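PDB 1ORU: putative metal-sulfur cluster biosynthesis proteins YuaD from Bacillus subtilis, which is of unknown function but carries a MOSC domain, a family generally associated with binding molybdenum and pyridoxal phosphate. Local coordinates for residues K83-P87 against Y143-L149. Numbering follows the deposited sequence.
Sequences KMGVP and YPDQPKL
Start with the end of helix 74-84. Gly85 leaves the helix with positive phi (78/27) in a Schellman motif, and Val86 (-115/151) then runs extended into Pro87. Opposite lies the loop joining helix 133-142 to helix 149-156. It opens with a type I beta turn from Tyr143 to Gln146, closed by Gln146 N to Tyr143 O at 3.0 Å, and ends with Lys148 at the N-cap position of the second helix. In register, Met84 CA sits 7.1 Å from Leu149 CA and Val86 CA 7.7 Å from Tyr143 CA.

Val86 fills a hollow lined by Tyr143, Gln146 and Leu149. Its CB rests over a face of the Tyr143 ring, 3.9 Å from the centroid and 28° off the normal, a CH-pi contact; Val86 CG1 reaches Leu149 CD1 at 3.8 Å, and the Gln146 side chain flanks the valine. Selenomethionine Met84, chi1 m, chi2 t and chi3 p, brings CE within 3.8 Å of Leu149 CB and 3.1 Å of Leu149 O. At the other end Pro87 CG touches Tyr143 CE1 at 3.4 Å and Tyr143 OH at 3.1 Å. Tyr143, chi1 m, thus spans Val86 and Pro87. The side chain of Gln140, in helix 133-142, hydrogen-bonds Gln146 O and Leu149 N, tying the loop back to the helix it leaves.

This is a helix C-terminus seated against an interhelical loop within the MOSC domain; the centre of the contact lies about 22 Å from the centre of the chain. The two segments bury 321 Å² together, largely through apolar side chains and the face of the tyrosine, whose hydroxyl is hydrogen-bonded to Arg88 O.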
loop_
_atom_site.group_PDB
_atom_site.type_symbol
_atom_site.label_atom_id
_atom_site.label_comp_id
_atom_site.label_asym_id
_atom_site.label_seq_id
_atom_site.Cartn_x
_atom_site.Cartn_y
_atom_site.Cartn_z
ATOM N N LYS A 83 8.064 14.275 -24.950
ATOM C CA LYS A 83 7.904 13.011 -25.657
ATOM C C LYS A 83 6.689 13.013 -26.584
ATOM O O LYS A 83 6.694 12.355 -27.621
ATOM C CB LYS A 83 7.815 11.858 -24.651
ATOM C CG LYS A 83 9.091 11.683 -23.829
ATOM C CD LYS A 83 8.944 10.637 -22.729
ATOM C CE LYS A 83 8.748 9.236 -23.282
ATOM N NZ LYS A 83 8.546 8.230 -22.187
HETATM N N MSE A 84 5.654 13.763 -26.221
HETATM C CA MSE A 84 4.454 13.830 -27.044
HETATM C C MSE A 84 4.533 14.920 -28.110
HETATM O O MSE A 84 3.706 14.970 -29.024
HETATM C CB MSE A 84 3.231 14.080 -26.173
HETATM C CG MSE A 84 2.856 12.908 -25.280
HETATM SE SE MSE A 84 1.304 13.328 -24.268
HETATM C CE MSE A 84 -0.021 13.201 -25.687
ATOM N N GLY A 85 5.521 15.800 -27.986
ATOM C CA GLY A 85 5.665 16.873 -28.952
ATOM C C GLY A 85 4.682 18.013 -28.745
ATOM O O GLY A 85 4.328 18.705 -29.700
ATOM N N VAL A 86 4.227 18.209 -27.509
ATOM C CA VAL A 86 3.304 19.296 -27.204
ATOM C C VAL A 86 3.982 20.287 -26.257
ATOM O O VAL A 86 4.851 19.909 -25.471
ATOM C CB VAL A 86 1.990 18.784 -26.563
ATOM C CG1 VAL A 86 1.245 17.891 -27.546
ATOM C CG2 VAL A 86 2.292 18.038 -25.274
ATOM N N PRO A 87 3.587 21.569 -26.320
ATOM C CA PRO A 87 4.155 22.628 -25.482
ATOM C C PRO A 87 4.030 22.451 -23.973
ATOM O O PRO A 87 4.928 22.843 -23.227
ATOM C CB PRO A 87 3.441 23.882 -25.982
ATOM C CG PRO A 87 2.122 23.365 -26.404
ATOM C CD PRO A 87 2.480 22.096 -27.135
ATOM N N TYR A 143 -4.961 19.991 -28.162
ATOM C CA TYR A 143 -4.095 20.049 -29.333
ATOM C C TYR A 143 -4.750 19.229 -30.438
ATOM O O TYR A 143 -4.145 18.303 -30.983
ATOM C CB TYR A 143 -2.722 19.471 -28.995
ATOM C CG TYR A 143 -2.042 20.143 -27.824
ATOM C CD1 TYR A 143 -1.659 21.481 -27.891
ATOM C CD2 TYR A 143 -1.757 19.434 -26.657
ATOM C CE1 TYR A 143 -1.006 22.097 -26.832
ATOM C CE2 TYR A 143 -1.100 20.041 -25.587
ATOM C CZ TYR A 143 -0.725 21.373 -25.682
ATOM O OH TYR A 143 -0.053 21.978 -24.643
ATOM N N PRO A 144 -5.999 19.574 -30.796
ATOM C CA PRO A 144 -6.760 18.872 -31.835
ATOM C C PRO A 144 -6.109 18.815 -33.214
ATOM O O PRO A 144 -6.470 17.973 -34.032
ATOM C CB PRO A 144 -8.091 19.622 -31.847
ATOM C CG PRO A 144 -7.681 21.014 -31.513
ATOM C CD PRO A 144 -6.703 20.800 -30.378
ATOM N N ASP A 145 -5.148 19.695 -33.473
ATOM C CA ASP A 145 -4.485 19.705 -34.773
ATOM C C ASP A 145 -3.291 18.755 -34.832
ATOM O O ASP A 145 -2.567 18.717 -35.830
ATOM C CB ASP A 145 -4.054 21.131 -35.136
ATOM C CG ASP A 145 -2.969 21.670 -34.223
ATOM O OD1 ASP A 145 -3.067 21.483 -32.990
ATOM O OD2 ASP A 145 -2.023 22.299 -34.745
ATOM N N GLN A 146 -3.087 17.994 -33.760
ATOM C CA GLN A 146 -1.993 17.023 -33.692
ATOM C C GLN A 146 -2.593 15.623 -33.568
ATOM O O GLN A 146 -3.362 15.338 -32.648
ATOM C CB GLN A 146 -1.080 17.332 -32.505
ATOM C CG GLN A 146 -0.395 18.684 -32.625
ATOM C CD GLN A 146 0.621 18.930 -31.531
ATOM O OE1 GLN A 146 1.549 18.139 -31.339
ATOM N NE2 GLN A 146 0.458 20.032 -30.809
ATOM N N PRO A 147 -2.240 14.726 -34.499
ATOM C CA PRO A 147 -2.726 13.343 -34.550
ATOM C C PRO A 147 -2.305 12.334 -33.482
ATOM O O PRO A 147 -1.205 12.396 -32.932
ATOM C CB PRO A 147 -2.293 12.892 -35.940
ATOM C CG PRO A 147 -0.974 13.579 -36.086
ATOM C CD PRO A 147 -1.289 14.979 -35.597
ATOM N N LYS A 148 -3.215 11.400 -33.223
ATOM C CA LYS A 148 -3.029 10.297 -32.283
ATOM C C LYS A 148 -2.338 10.617 -30.961
ATOM O O LYS A 148 -1.470 9.861 -30.510
ATOM C CB LYS A 148 -2.271 9.168 -32.986
ATOM C CG LYS A 148 -2.906 8.730 -34.295
ATOM C CD LYS A 148 -2.129 7.593 -34.934
ATOM C CE LYS A 148 -2.778 7.139 -36.233
ATOM N NZ LYS A 148 -2.817 8.229 -37.251
ATOM N N LEU A 149 -2.726 11.716 -30.321
ATOM C CA LEU A 149 -2.097 12.068 -29.056
ATOM C C LEU A 149 -2.560 11.193 -27.894
ATOM O O LEU A 149 -1.800 10.964 -26.960
ATOM C CB LEU A 149 -2.332 13.547 -28.720
ATOM C CG LEU A 149 -1.599 14.568 -29.595
ATOM C CD1 LEU A 149 -1.753 15.960 -28.988
ATOM C CD2 LEU A 149 -0.127 14.205 -29.699
#